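Local structure of Isomerase/lactonizing enzyme (Agrobacterium fabrum str. C58, 2NQL) at residues A[152-157]-A[362-367]; A[23-28]-A[37-42]; A[93-98]-A[132-137]; A[68-73]-A[287-292]. The protein is of unknown specific function but has the two-domain build of the enolase superfamily, an N-terminal capping domain joined to a modified TIM barrel. One frame throughout, in Å; residues are numbered along the deposited sequence. Where two conformers were deposited one is given.

How the contacts relate
Contacts 3 and 4 are buried, contact 1 is partly buried and contact 2 lies at the surface. Contact 4 joins the two domains deep inside, close to the chain's centre, with an aromatic stack and a very short hydroxyl bond. Contact 1 belongs to the barrel alone: backbone bonds pair its strands, and R364 and the hydroxyl of S152 each bind a sulfate. Contact 3 stays inside the N-terminal domain and is packed almost wholly by alkyl groups, with one bridging water. Contact 2, about 44 Å from contact 3 between centres, ties a loop to a hairpin by a lysine and a leucine. Contact 3 is nested in the chain between the segments of contact 4.

Contact 1. Residues A[152-157]-A[362-367]. With SO4 (sulfate ion), chain C; SO4 (sulfate ion), chain F.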
loop_
_atom_site.group_PDB
_atom_site.type_symbol
_atom_site.label_atom_id
_atom_site.label_comp_id
_atom_site.label_asym_id
_atom_site.label_seq_id
_atom_site.Cartn_x
_atom_site.Cartn_y
_atom_site.Cartn_z
ATOM N N SER A 152 -27.645 10.611 15.500
ATOM C CA SER A 152 -26.708 11.527 16.133
ATOM C C SER A 152 -25.769 10.726 17.006
ATOM O O SER A 152 -26.113 9.625 17.450
ATOM C CB SER A 152 -27.442 12.634 16.952
ATOM O OG SER A 152 -28.133 12.088 18.067
ATOM N N PHE A 153 -24.575 11.267 17.247
ATOM C CA PHE A 153 -23.645 10.686 18.220
ATOM C C PHE A 153 -22.610 11.718 18.637
ATOM O O PHE A 153 -22.520 12.779 18.000
ATOM C CB PHE A 153 -22.976 9.386 17.682
ATOM C CG PHE A 153 -22.478 9.477 16.257
ATOM C CD1 PHE A 153 -21.369 10.261 15.925
ATOM C CD2 PHE A 153 -23.101 8.731 15.253
ATOM C CE1 PHE A 153 -20.902 10.317 14.615
ATOM C CE2 PHE A 153 -22.628 8.765 13.946
ATOM C CZ PHE A 153 -21.529 9.569 13.623
ATOM N N PRO A 154 -21.862 11.448 19.732
ATOM C CA PRO A 154 -20.905 12.430 20.224
ATOM C C PRO A 154 -19.783 12.789 19.257
ATOM O O PRO A 154 -19.355 11.958 18.452
ATOM C CB PRO A 154 -20.330 11.734 21.470
ATOM C CG PRO A 154 -21.444 10.878 21.928
ATOM C CD PRO A 154 -21.918 10.291 20.651
ATOM N N ALA A 155 -19.330 14.032 19.356
ATOM C CA ALA A 155 -18.221 14.540 18.565
ATOM C C ALA A 155 -17.190 15.151 19.506
ATOM O O ALA A 155 -17.559 15.831 20.472
ATOM C CB ALA A 155 -18.736 15.573 17.576
ATOM N N TYR A 156 -15.907 14.881 19.267
ATOM C CA TYR A 156 -14.846 15.531 20.032
ATOM C C TYR A 156 -14.087 16.534 19.203
ATOM O O TYR A 156 -13.876 16.332 17.997
ATOM C CB TYR A 156 -13.905 14.529 20.709
ATOM C CG TYR A 156 -12.891 13.824 19.833
ATOM C CD1 TYR A 156 -11.635 14.409 19.566
ATOM C CD2 TYR A 156 -13.169 12.574 19.274
ATOM C CE1 TYR A 156 -10.698 13.760 18.786
ATOM C CE2 TYR A 156 -12.209 11.900 18.488
ATOM C CZ TYR A 156 -10.993 12.502 18.247
ATOM O OH TYR A 156 -10.046 11.875 17.475
ATOM N N VAL A 157 -13.664 17.607 19.862
ATOM C CA VAL A 157 -12.940 18.693 19.216
ATOM C C VAL A 157 -11.499 18.303 18.923
ATOM O O VAL A 157 -10.747 17.840 19.792
ATOM C CB VAL A 157 -12.972 19.999 20.068
ATOM C CG1 VAL A 157 -12.235 21.125 19.367
ATOM C CG2 VAL A 157 -14.393 20.415 20.307
ATOM N N GLU A 362 -23.140 21.458 19.611
ATOM C CA GLU A 362 -23.272 21.092 21.036
ATOM C C GLU A 362 -22.723 19.705 21.335
ATOM O O GLU A 362 -23.355 18.874 22.021
ATOM C CB GLU A 362 -24.734 21.197 21.478
ATOM C CG GLU A 362 -24.920 21.510 22.960
ATOM C CD GLU A 362 -26.354 21.870 23.282
ATOM O OE1 GLU A 362 -27.260 21.098 22.903
ATOM O OE2 GLU A 362 -26.579 22.934 23.894
ATOM N N GLY A 363 -21.542 19.437 20.774
ATOM C CA GLY A 363 -20.877 18.186 21.035
ATOM C C GLY A 363 -21.424 16.957 20.342
ATOM O O GLY A 363 -21.077 15.839 20.741
ATOM N N ARG A 364 -22.284 17.130 19.326
ATOM C CA ARG A 364 -22.864 15.962 18.620
ATOM C C ARG A 364 -22.968 16.176 17.101
ATOM O O ARG A 364 -23.412 17.224 16.638
ATOM C CB ARG A 364 -24.262 15.580 19.127
ATOM C CG ARG A 364 -24.366 15.222 20.600
ATOM C CD ARG A 364 -25.789 14.921 21.007
ATOM N NE ARG A 364 -26.294 13.651 20.495
ATOM C CZ ARG A 364 -25.959 12.441 20.945
ATOM N NH1 ARG A 364 -25.086 12.283 21.944
ATOM N NH2 ARG A 364 -26.515 11.373 20.390
ATOM N N TYR A 365 -22.610 15.141 16.339
ATOM C CA TYR A 365 -22.942 15.092 14.920
ATOM C C TYR A 365 -24.417 14.801 14.761
ATOM O O TYR A 365 -24.971 13.979 15.493
ATOM C CB TYR A 365 -22.176 13.961 14.232
ATOM C CG TYR A 365 -20.789 14.336 13.815
ATOM C CD1 TYR A 365 -20.576 15.156 12.694
ATOM C CD2 TYR A 365 -19.680 13.851 14.507
ATOM C CE1 TYR A 365 -19.291 15.479 12.269
ATOM C CE2 TYR A 365 -18.384 14.157 14.079
ATOM C CZ TYR A 365 -18.209 14.982 12.955
ATOM O OH TYR A 365 -16.952 15.296 12.523
ATOM N N HIS A 366 -25.021 15.490 13.803
ATOM C CA HIS A 366 -26.370 15.210 13.310
ATOM C C HIS A 366 -26.340 14.756 11.858
ATOM O O HIS A 366 -25.903 15.497 10.956
ATOM C CB HIS A 366 -27.224 16.475 13.421
ATOM C CG HIS A 366 -27.433 16.918 14.831
ATOM N ND1 HIS A 366 -28.603 16.680 15.513
ATOM C CD2 HIS A 366 -26.599 17.526 15.710
ATOM C CE1 HIS A 366 -28.496 17.159 16.743
ATOM N NE2 HIS A 366 -27.286 17.669 16.890
ATOM N N LEU A 367 -26.836 13.543 11.631
ATOM C CA LEU A 367 -26.670 12.893 10.326
ATOM C C LEU A 367 -27.644 13.458 9.303
ATOM O O LEU A 367 -28.734 13.893 9.680
ATOM C CB LEU A 367 -26.881 11.380 10.471
ATOM C CG LEU A 367 -25.568 10.672 10.848
ATOM C CD1 LEU A 367 -25.069 10.914 12.275
ATOM C CD2 LEU A 367 -25.657 9.229 10.559
HETATM S S SO4 C . -24.909 8.662 22.559
HETATM O O1 SO4 C . -23.826 7.662 22.571
HETATM O O2 SO4 C . -24.502 9.830 23.342
HETATM O O3 SO4 C . -25.168 9.066 21.180
HETATM O O4 SO4 C . -26.140 8.095 23.122
HETATM S S SO4 F . -31.403 12.295 17.339
HETATM O O1 SO4 F . -30.651 11.042 17.462
HETATM O O2 SO4 F . -30.663 13.411 17.931
HETATM O O3 SO4 F . -31.575 12.565 15.918
HETATM O O4 SO4 F . -32.716 12.187 17.988
#
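Three groups grip S152 OG: two nitrogens of R364, one of them weakly, and a sulfate. The site sits on an antiparallel strand pair, where 364-366 runs beside 152-158, the first strand of the TIM-type barrel. R364 NH2 donates to S152 OG at 2.9 Å, almost in the guanidinium plane. A weak bond from R364 NE reaches the same OG at 3.4 Å. Its own proton can go to O1 or O2 of the chain F sulfate, with O1 2.8 Å from S152 OG. F153 and Y365 form the hydrogen-bonded pair: Y365 N to F153 O is 2.9 Å, and F153 N to Y365 O is a longer 3.3 Å. A155 N adds a bond to G363 O at 2.9 Å, coming from above the carbonyl plane. R364 bends at chi3 (72°), so its guanidinium lies with one face over F153 CA. At its edge NH2 also meets O3 of the chain C sulfate at 2.8 Å. Both sulfates probably come from the crystallisation liquor. On the buried side, F153 takes the crowded chi1 of 45°, and its ring crosses that of Y365 obliquely, planes 59° apart. L328 of helix 322-331 packs on both rings. The Y365 hydroxyl bonds to E341 O on the neighbouring strand 340-342. Atom CD1 of L367 touches F153 CE2 at 3.7 Å.

Contact 2. Residues A[23-28]-A[37-42]; sequences GALREG and IVRKGN
The two segments run almost at right angles, 87° between their end-to-end directions, and no backbone hydrogen bond joins them. Segment 23-28 leaves a short 3-10 turn and continues as loop. Segment 37-42 starts on the first strand of a small beta hairpin, 36-38 with 45-47, and enters its turn. The nearest backbones are those of L25 and R39, with CA atoms 5.9 Å apart. This is a surface part of the N-terminal region, consistent with the loop that reaches toward the barrel in enolase relatives. L25 forks, one branch to I37 and the other to R39. Its CD1 meets I37 CD1 tip to tip at 3.7 Å, while its CD2 rests on R39 CA at 3.7 Å. The R39 chain starts anti to the backbone N and bends at chi3 (-73°). This lays one face of its guanidinium against A24, with A24 CB 3.7 Å from R39 NE. K40 stretches out straight beyond CG along E27, so that CD passes E27 CB. Its ammonium then donates to E27 O at 3.0 Å, in the plane of that carbonyl. The E27 carboxylate stays apart, with OE1 5.8 Å from K40 NZ, so any attraction is probably modest. E29 bonds through its carboxylate to both E27 N and K40 N, joining the two backbones. On the other side of the strand V38 packs on F89 of the second subunit. A water accepts from K40 NZ at 2.9 Å and donates to G28 O at 2.9 Å.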
loop_
_atom_site.group_PDB
_atom_site.type_symbol
_atom_site.label_atom_id
_atom_site.label_comp_id
_atom_site.label_asym_id
_atom_site.label_seq_id
_atom_site.Cartn_x
_atom_site.Cartn_y
_atom_site.Cartn_z
ATOM N N GLY A 23 2.905 27.526 10.838
ATOM C CA GLY A 23 3.551 27.666 12.146
ATOM C C GLY A 23 4.244 26.403 12.619
ATOM O O GLY A 23 5.184 26.469 13.415
ATOM N N ALA A 24 3.803 25.256 12.100
ATOM C CA ALA A 24 4.421 23.968 12.419
ATOM C C ALA A 24 5.806 23.801 11.786
ATOM O O ALA A 24 6.571 22.916 12.182
ATOM C CB ALA A 24 3.501 22.823 12.008
ATOM N N LEU A 25 6.120 24.652 10.806
ATOM C CA LEU A 25 7.390 24.600 10.097
ATOM C C LEU A 25 8.363 25.626 10.677
ATOM O O LEU A 25 8.312 26.809 10.335
ATOM C CB LEU A 25 7.154 24.856 8.612
ATOM C CG LEU A 25 6.131 23.899 8.003
ATOM C CD1 LEU A 25 5.764 24.410 6.663
ATOM C CD2 LEU A 25 6.747 22.518 7.879
ATOM N N ARG A 26 9.238 25.168 11.566
ATOM C CA ARG A 26 10.011 26.083 12.418
ATOM C C ARG A 26 11.519 25.982 12.186
ATOM O O ARG A 26 12.323 26.535 12.962
ATOM C CB ARG A 26 9.674 25.829 13.890
ATOM C CG ARG A 26 8.331 26.411 14.307
ATOM C CD ARG A 26 7.768 25.685 15.522
ATOM N NE ARG A 26 8.758 25.584 16.596
ATOM C CZ ARG A 26 8.952 26.504 17.540
ATOM N NH1 ARG A 26 8.218 27.609 17.568
ATOM N NH2 ARG A 26 9.887 26.315 18.463
ATOM N N GLU A 27 11.896 25.283 11.112
ATOM C CA GLU A 27 13.290 24.926 10.859
ATOM C C GLU A 27 13.748 25.362 9.471
ATOM O O GLU A 27 14.667 24.766 8.880
ATOM C CB GLU A 27 13.500 23.414 11.043
ATOM C CG GLU A 27 13.315 22.902 12.476
ATOM C CD GLU A 27 14.503 23.201 13.382
ATOM O OE1 GLU A 27 15.649 23.275 12.881
ATOM O OE2 GLU A 27 14.285 23.355 14.602
ATOM N N GLY A 28 13.122 26.412 8.934
ATOM C CA GLY A 28 13.568 26.945 7.662
ATOM C C GLY A 28 13.172 26.100 6.453
ATOM O O GLY A 28 13.825 26.157 5.405
ATOM N N ILE A 37 5.692 20.579 1.072
ATOM C CA ILE A 37 6.676 20.933 2.119
ATOM C C ILE A 37 6.840 19.831 3.160
ATOM O O ILE A 37 5.862 19.257 3.643
ATOM C CB ILE A 37 6.343 22.333 2.748
ATOM C CG1 ILE A 37 7.534 22.893 3.534
ATOM C CG2 ILE A 37 5.045 22.316 3.522
ATOM C CD1 ILE A 37 7.581 24.432 3.455
ATOM N N VAL A 38 8.087 19.499 3.469
ATOM C CA VAL A 38 8.380 18.459 4.446
ATOM C C VAL A 38 8.709 19.108 5.784
ATOM O O VAL A 38 9.582 19.968 5.840
ATOM C CB VAL A 38 9.536 17.516 3.971
ATOM C CG1 VAL A 38 10.081 16.675 5.119
ATOM C CG2 VAL A 38 9.037 16.569 2.902
ATOM N N ARG A 39 7.975 18.713 6.826
ATOM C CA ARG A 39 8.286 19.114 8.193
ATOM C C ARG A 39 9.526 18.374 8.688
ATOM O O ARG A 39 9.539 17.148 8.757
ATOM C CB ARG A 39 7.086 18.867 9.113
ATOM C CG ARG A 39 7.100 19.714 10.391
ATOM C CD ARG A 39 6.127 19.191 11.446
ATOM N NE ARG A 39 4.730 19.449 11.103
ATOM C CZ ARG A 39 3.685 18.983 11.786
ATOM N NH1 ARG A 39 3.862 18.225 12.859
ATOM N NH2 ARG A 39 2.456 19.273 11.385
ATOM N N LYS A 40 10.567 19.128 9.012
ATOM C CA LYS A 40 11.861 18.544 9.369
ATOM C C LYS A 40 11.784 17.660 10.611
ATOM O O LYS A 40 12.448 16.624 10.683
ATOM C CB LYS A 40 12.932 19.627 9.509
ATOM C CG LYS A 40 13.480 20.073 8.177
ATOM C CD LYS A 40 14.625 21.060 8.338
ATOM C CE LYS A 40 14.756 21.917 7.096
ATOM N NZ LYS A 40 15.991 22.728 7.094
ATOM N N GLY A 41 10.929 18.042 11.551
ATOM C CA GLY A 41 10.785 17.301 12.808
ATOM C C GLY A 41 10.166 15.910 12.729
ATOM O O GLY A 41 10.486 15.046 13.541
ATOM N N ASN A 42 9.274 15.680 11.772
ATOM C CA ASN A 42 8.677 14.342 11.635
ATOM C C ASN A 42 8.848 13.721 10.232
ATOM O O ASN A 42 8.384 12.607 9.988
ATOM C CB ASN A 42 7.203 14.335 12.074
ATOM C CG ASN A 42 6.284 15.116 11.119
ATOM O OD1 ASN A 42 6.714 15.667 10.110
ATOM N ND2 ASN A 42 5.017 15.170 11.460
HETATM O O HOH W 1 15.422 23.918 4.510
#

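Contact 3. Residues A[93-98]-A[132-137]; sequences RDASDP and DIAGQE
A95 sits on a tight loop and pushes its methyl against helix 117-138 of the N-terminal domain. Residues D94 to S96 of this loop form an Asx turn. D94 takes chi1 67°, between its backbone N and carbonyl carbon, which brings OD1 back over the turn. There OD1 accepts twice: from S96 N at 2.9 Å, above the carboxylate plane, and from S96 OG at 2.7 Å on its syn lone pair. The turn leads into helix 98-109, where D97 is the N-cap and its OD1 accepts from A100 N. Across the contact, A134 CB lies 3.4 Å from A95 O and 3.8 Å from P98 CG. The pyrrolidine of P98 thus packs beside the alanine pair. I133 turns CG2 anti to its backbone N, which sets this branch 3.9 Å from A95 CB. E137 runs extended beyond CG (chi2 179°) and carries its carboxylate past the methyl of A95. N2 and S3, in the chain's N-terminal tail, bond to OE1 and OE2 of this carboxylate. They probably hold it in place and stabilise its negative charge. One water joins the segments, donating to E137 OE1 at 2.7 Å and accepting from A95 N at 2.8 Å.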
loop_
_atom_site.group_PDB
_atom_site.type_symbol
_atom_site.label_atom_id
_atom_site.label_comp_id
_atom_site.label_asym_id
_atom_site.label_seq_id
_atom_site.Cartn_x
_atom_site.Cartn_y
_atom_site.Cartn_z
ATOM N N ARG A 93 -21.626 -3.200 -13.875
ATOM C CA ARG A 93 -22.057 -3.816 -12.621
ATOM C C ARG A 93 -23.191 -2.933 -12.079
ATOM O O ARG A 93 -23.421 -1.844 -12.595
ATOM C CB ARG A 93 -20.925 -3.870 -11.580
ATOM C CG ARG A 93 -19.675 -4.684 -11.981
ATOM C CD ARG A 93 -19.959 -6.168 -11.953
ATOM N NE ARG A 93 -20.237 -6.750 -10.632
ATOM C CZ ARG A 93 -19.330 -7.291 -9.818
ATOM N NH1 ARG A 93 -18.049 -7.263 -10.142
ATOM N NH2 ARG A 93 -19.692 -7.839 -8.654
ATOM N N ASP A 94 -23.861 -3.396 -11.036
ATOM C CA ASP A 94 -24.853 -2.549 -10.387
ATOM C C ASP A 94 -24.621 -2.457 -8.884
ATOM O O ASP A 94 -23.639 -3.004 -8.355
ATOM C CB ASP A 94 -26.266 -3.019 -10.725
ATOM C CG ASP A 94 -26.593 -4.386 -10.137
ATOM O OD1 ASP A 94 -26.181 -4.712 -9.004
ATOM O OD2 ASP A 94 -27.296 -5.145 -10.825
ATOM N N ALA A 95 -25.540 -1.773 -8.198
ATOM C CA ALA A 95 -25.383 -1.481 -6.784
ATOM C C ALA A 95 -26.223 -2.383 -5.876
ATOM O O ALA A 95 -26.433 -2.067 -4.708
ATOM C CB ALA A 95 -25.678 0.023 -6.522
ATOM N N SER A 96 -26.684 -3.523 -6.400
ATOM C CA SER A 96 -27.421 -4.507 -5.586
ATOM C C SER A 96 -26.617 -5.101 -4.431
ATOM O O SER A 96 -27.177 -5.497 -3.399
ATOM C CB SER A 96 -28.025 -5.622 -6.454
ATOM O OG SER A 96 -27.015 -6.436 -7.042
ATOM N N ASP A 97 -25.301 -5.167 -4.606
ATOM C CA ASP A 97 -24.411 -5.693 -3.587
ATOM C C ASP A 97 -23.082 -4.915 -3.693
ATOM O O ASP A 97 -22.127 -5.422 -4.267
ATOM C CB ASP A 97 -24.200 -7.195 -3.854
ATOM C CG ASP A 97 -23.504 -7.923 -2.719
ATOM O OD1 ASP A 97 -22.890 -7.300 -1.817
ATOM O OD2 ASP A 97 -23.543 -9.174 -2.755
ATOM N N PRO A 98 -23.028 -3.670 -3.157
ATOM C CA PRO A 98 -21.768 -2.900 -3.309
ATOM C C PRO A 98 -20.520 -3.611 -2.763
ATOM O O PRO A 98 -19.420 -3.480 -3.358
ATOM C CB PRO A 98 -22.041 -1.587 -2.550
ATOM C CG PRO A 98 -23.592 -1.473 -2.516
ATOM C CD PRO A 98 -24.065 -2.911 -2.411
ATOM N N ASP A 132 -23.921 4.986 -2.123
ATOM C CA ASP A 132 -24.802 6.171 -2.328
ATOM C C ASP A 132 -25.895 5.808 -3.340
ATOM O O ASP A 132 -27.083 6.028 -3.106
ATOM C CB ASP A 132 -23.966 7.357 -2.821
ATOM C CG ASP A 132 -24.744 8.674 -2.886
ATOM O OD1 ASP A 132 -25.869 8.764 -2.333
ATOM O OD2 ASP A 132 -24.218 9.636 -3.499
ATOM N N ILE A 133 -25.489 5.236 -4.465
ATOM C CA ILE A 133 -26.433 4.760 -5.492
ATOM C C ILE A 133 -27.396 3.696 -4.936
ATOM O O ILE A 133 -28.619 3.798 -5.148
ATOM C CB ILE A 133 -25.682 4.274 -6.772
ATOM C CG1 ILE A 133 -25.065 5.475 -7.505
ATOM C CG2 ILE A 133 -26.642 3.556 -7.732
ATOM C CD1 ILE A 133 -23.999 5.093 -8.548
ATOM N N ALA A 134 -26.860 2.710 -4.217
ATOM C CA ALA A 134 -27.658 1.621 -3.642
ATOM C C ALA A 134 -28.775 2.211 -2.774
ATOM O O ALA A 134 -29.939 1.808 -2.868
ATOM C CB ALA A 134 -26.770 0.673 -2.803
ATOM N N GLY A 135 -28.414 3.199 -1.965
ATOM C CA GLY A 135 -29.381 3.809 -1.044
ATOM C C GLY A 135 -30.457 4.565 -1.785
ATOM O O GLY A 135 -31.646 4.360 -1.516
ATOM N N GLN A 136 -30.050 5.424 -2.713
ATOM C CA GLN A 136 -30.982 6.156 -3.566
ATOM C C GLN A 136 -31.966 5.261 -4.310
ATOM O O GLN A 136 -33.172 5.541 -4.327
ATOM C CB GLN A 136 -30.250 7.014 -4.576
ATOM C CG GLN A 136 -29.566 8.240 -3.952
ATOM C CD GLN A 136 -28.934 9.103 -5.006
ATOM O OE1 GLN A 136 -29.618 9.583 -5.915
ATOM N NE2 GLN A 136 -27.608 9.299 -4.912
ATOM N N GLU A 137 -31.449 4.191 -4.919
ATOM C CA GLU A 137 -32.292 3.209 -5.604
ATOM C C GLU A 137 -33.262 2.475 -4.667
ATOM O O GLU A 137 -34.390 2.158 -5.059
ATOM C CB GLU A 137 -31.406 2.208 -6.372
ATOM C CG GLU A 137 -30.808 2.849 -7.633
ATOM C CD GLU A 137 -29.880 1.914 -8.446
ATOM O OE1 GLU A 137 -29.222 1.029 -7.862
ATOM O OE2 GLU A 137 -29.811 2.110 -9.678
HETATM O O HOH W 2 -27.229 0.106 -9.490
#

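Contact 4. Residues A[68-73]-A[287-292]; sequences ETYGIV and QPEMGH
The Y70 ring carries H292 on one face. The two form an offset stack, with centroids 3.7 Å apart and planes 14° from parallel. H292 CE1 lies over the centre of the tyrosine, and H292 NE2 comes to 3.3 Å from Y70 CZ. At the edge of the Y70 ring sit the G291 carbonyl carbon and E289 CG, the latter 3.5 Å from Y70 OH. This is the interface of the enolase superfamily fold, where strand 64-70 of the capping domain meets the barrel loop that starts helix 290-293. Y70 also packs on Y114 of the second subunit, and its OH bonds to a glycerol, probably from the crystallisation liquor. H292 ND1 is bonded to D121 OD1 of helix 117-138. This fixes the imidazole's rotation and may favour its protonation. E289 is the N-cap of the short helix. Its chain starts anti to the backbone N and bends at chi2 (47°), so OE2 turns back to accept from G291 N at 2.8 Å through its anti lone pair. Its other oxygen, OE1, bonds to H315 ND1. Two residues earlier, Q287 NE2 donates to E240 OE1, a residue of the sodium site. The hydroxyl of T69 has D121 O as one partner. It also makes the one hydrogen bond that joins the segments, T69 OG1 to G291 O, 2.6 Å, nearly along the C=O axis.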
loop_
_atom_site.group_PDB
_atom_site.type_symbol
_atom_site.label_atom_id
_atom_site.label_comp_id
_atom_site.label_asym_id
_atom_site.label_seq_id
_atom_site.Cartn_x
_atom_site.Cartn_y
_atom_site.Cartn_z
ATOM N N GLU A 68 -15.524 9.915 -2.462
ATOM C CA GLU A 68 -14.377 10.799 -2.236
ATOM C C GLU A 68 -13.266 10.033 -1.528
ATOM O O GLU A 68 -13.534 9.110 -0.759
ATOM C CB GLU A 68 -14.825 12.012 -1.387
ATOM C CG GLU A 68 -13.800 13.183 -1.306
ATOM C CD GLU A 68 -14.183 14.250 -0.270
ATOM O OE1 GLU A 68 -15.098 14.010 0.551
ATOM O OE2 GLU A 68 -13.517 15.310 -0.255
ATOM N N THR A 69 -12.016 10.418 -1.785
ATOM C CA THR A 69 -10.890 9.874 -1.048
ATOM C C THR A 69 -9.822 10.972 -0.957
ATOM O O THR A 69 -10.042 12.087 -1.420
ATOM C CB THR A 69 -10.323 8.577 -1.741
ATOM O OG1 THR A 69 -9.313 7.984 -0.929
ATOM C CG2 THR A 69 -9.798 8.857 -3.167
ATOM N N TYR A 70 -8.691 10.629 -0.363
ATOM C CA TYR A 70 -7.562 11.535 -0.220
ATOM C C TYR A 70 -7.106 12.006 -1.578
ATOM O O TYR A 70 -7.032 11.236 -2.537
ATOM C CB TYR A 70 -6.407 10.840 0.492
ATOM C CG TYR A 70 -6.504 10.912 1.999
ATOM C CD1 TYR A 70 -7.589 10.347 2.684
ATOM C CD2 TYR A 70 -5.514 11.561 2.748
ATOM C CE1 TYR A 70 -7.674 10.417 4.085
ATOM C CE2 TYR A 70 -5.592 11.625 4.152
ATOM C CZ TYR A 70 -6.678 11.054 4.800
ATOM O OH TYR A 70 -6.763 11.096 6.182
ATOM N N GLY A 71 -6.834 13.294 -1.655
ATOM C CA GLY A 71 -6.224 13.871 -2.834
ATOM C C GLY A 71 -5.145 14.880 -2.507
ATOM O O GLY A 71 -4.674 15.541 -3.417
ATOM N N ILE A 72 -4.739 14.988 -1.239
ATOM C CA ILE A 72 -3.692 15.960 -0.869
ATOM C C ILE A 72 -2.357 15.778 -1.597
ATOM O O ILE A 72 -1.679 16.761 -1.948
ATOM C CB ILE A 72 -3.448 16.079 0.656
ATOM C CG1 ILE A 72 -3.315 14.703 1.328
ATOM C CG2 ILE A 72 -4.547 16.951 1.309
ATOM C CD1 ILE A 72 -2.572 14.771 2.647
ATOM N N VAL A 73 -1.992 14.517 -1.842
ATOM C CA VAL A 73 -0.688 14.210 -2.425
ATOM C C VAL A 73 -0.881 13.349 -3.678
ATOM O O VAL A 73 -1.513 12.289 -3.609
ATOM C CB VAL A 73 0.228 13.514 -1.407
ATOM C CG1 VAL A 73 1.611 13.230 -2.032
ATOM C CG2 VAL A 73 0.408 14.377 -0.135
ATOM N N GLN A 287 -9.623 3.816 15.221
ATOM C CA GLN A 287 -9.890 5.164 14.701
ATOM C C GLN A 287 -9.916 5.190 13.180
ATOM O O GLN A 287 -9.095 5.913 12.579
ATOM C CB GLN A 287 -8.828 6.158 15.206
ATOM C CG GLN A 287 -8.739 6.251 16.739
ATOM C CD GLN A 287 -7.561 7.063 17.186
ATOM O OE1 GLN A 287 -6.421 6.725 16.893
ATOM N NE2 GLN A 287 -7.827 8.177 17.866
ATOM N N PRO A 288 -10.851 4.431 12.559
ATOM C CA PRO A 288 -10.819 4.334 11.108
ATOM C C PRO A 288 -11.053 5.689 10.428
ATOM O O PRO A 288 -11.797 6.532 10.934
ATOM C CB PRO A 288 -11.973 3.371 10.792
ATOM C CG PRO A 288 -12.895 3.447 11.975
ATOM C CD PRO A 288 -11.963 3.636 13.127
ATOM N N GLU A 289 -10.392 5.875 9.297
ATOM C CA GLU A 289 -10.602 7.003 8.433
ATOM C C GLU A 289 -11.316 6.585 7.154
ATOM O O GLU A 289 -10.750 5.888 6.292
ATOM C CB GLU A 289 -9.256 7.693 8.138
ATOM C CG GLU A 289 -9.323 8.826 7.057
ATOM C CD GLU A 289 -10.490 9.798 7.274
ATOM O OE1 GLU A 289 -10.510 10.487 8.323
ATOM O OE2 GLU A 289 -11.390 9.877 6.393
ATOM N N MET A 290 -12.566 7.032 7.028
ATOM C CA MET A 290 -13.429 6.594 5.933
ATOM C C MET A 290 -12.824 6.926 4.553
ATOM O O MET A 290 -12.990 6.152 3.602
ATOM C CB MET A 290 -14.795 7.276 6.054
ATOM C CG MET A 290 -15.732 7.020 4.897
ATOM S SD MET A 290 -16.115 5.271 4.584
ATOM C CE MET A 290 -17.141 4.881 5.992
ATOM N N GLY A 291 -12.128 8.063 4.439
ATOM C CA GLY A 291 -11.552 8.474 3.155
ATOM C C GLY A 291 -10.472 7.528 2.625
ATOM O O GLY A 291 -10.234 7.470 1.416
ATOM N N HIS A 292 -9.835 6.796 3.536
ATOM C CA HIS A 292 -8.841 5.767 3.192
ATOM C C HIS A 292 -9.502 4.395 2.954
ATOM O O HIS A 292 -8.884 3.524 2.339
ATOM C CB HIS A 292 -7.783 5.578 4.317
ATOM C CG HIS A 292 -6.721 6.630 4.348
ATOM N ND1 HIS A 292 -6.132 7.139 3.207
ATOM C CD2 HIS A 292 -6.118 7.245 5.394
ATOM C CE1 HIS A 292 -5.214 8.028 3.551
ATOM N NE2 HIS A 292 -5.193 8.117 4.870
#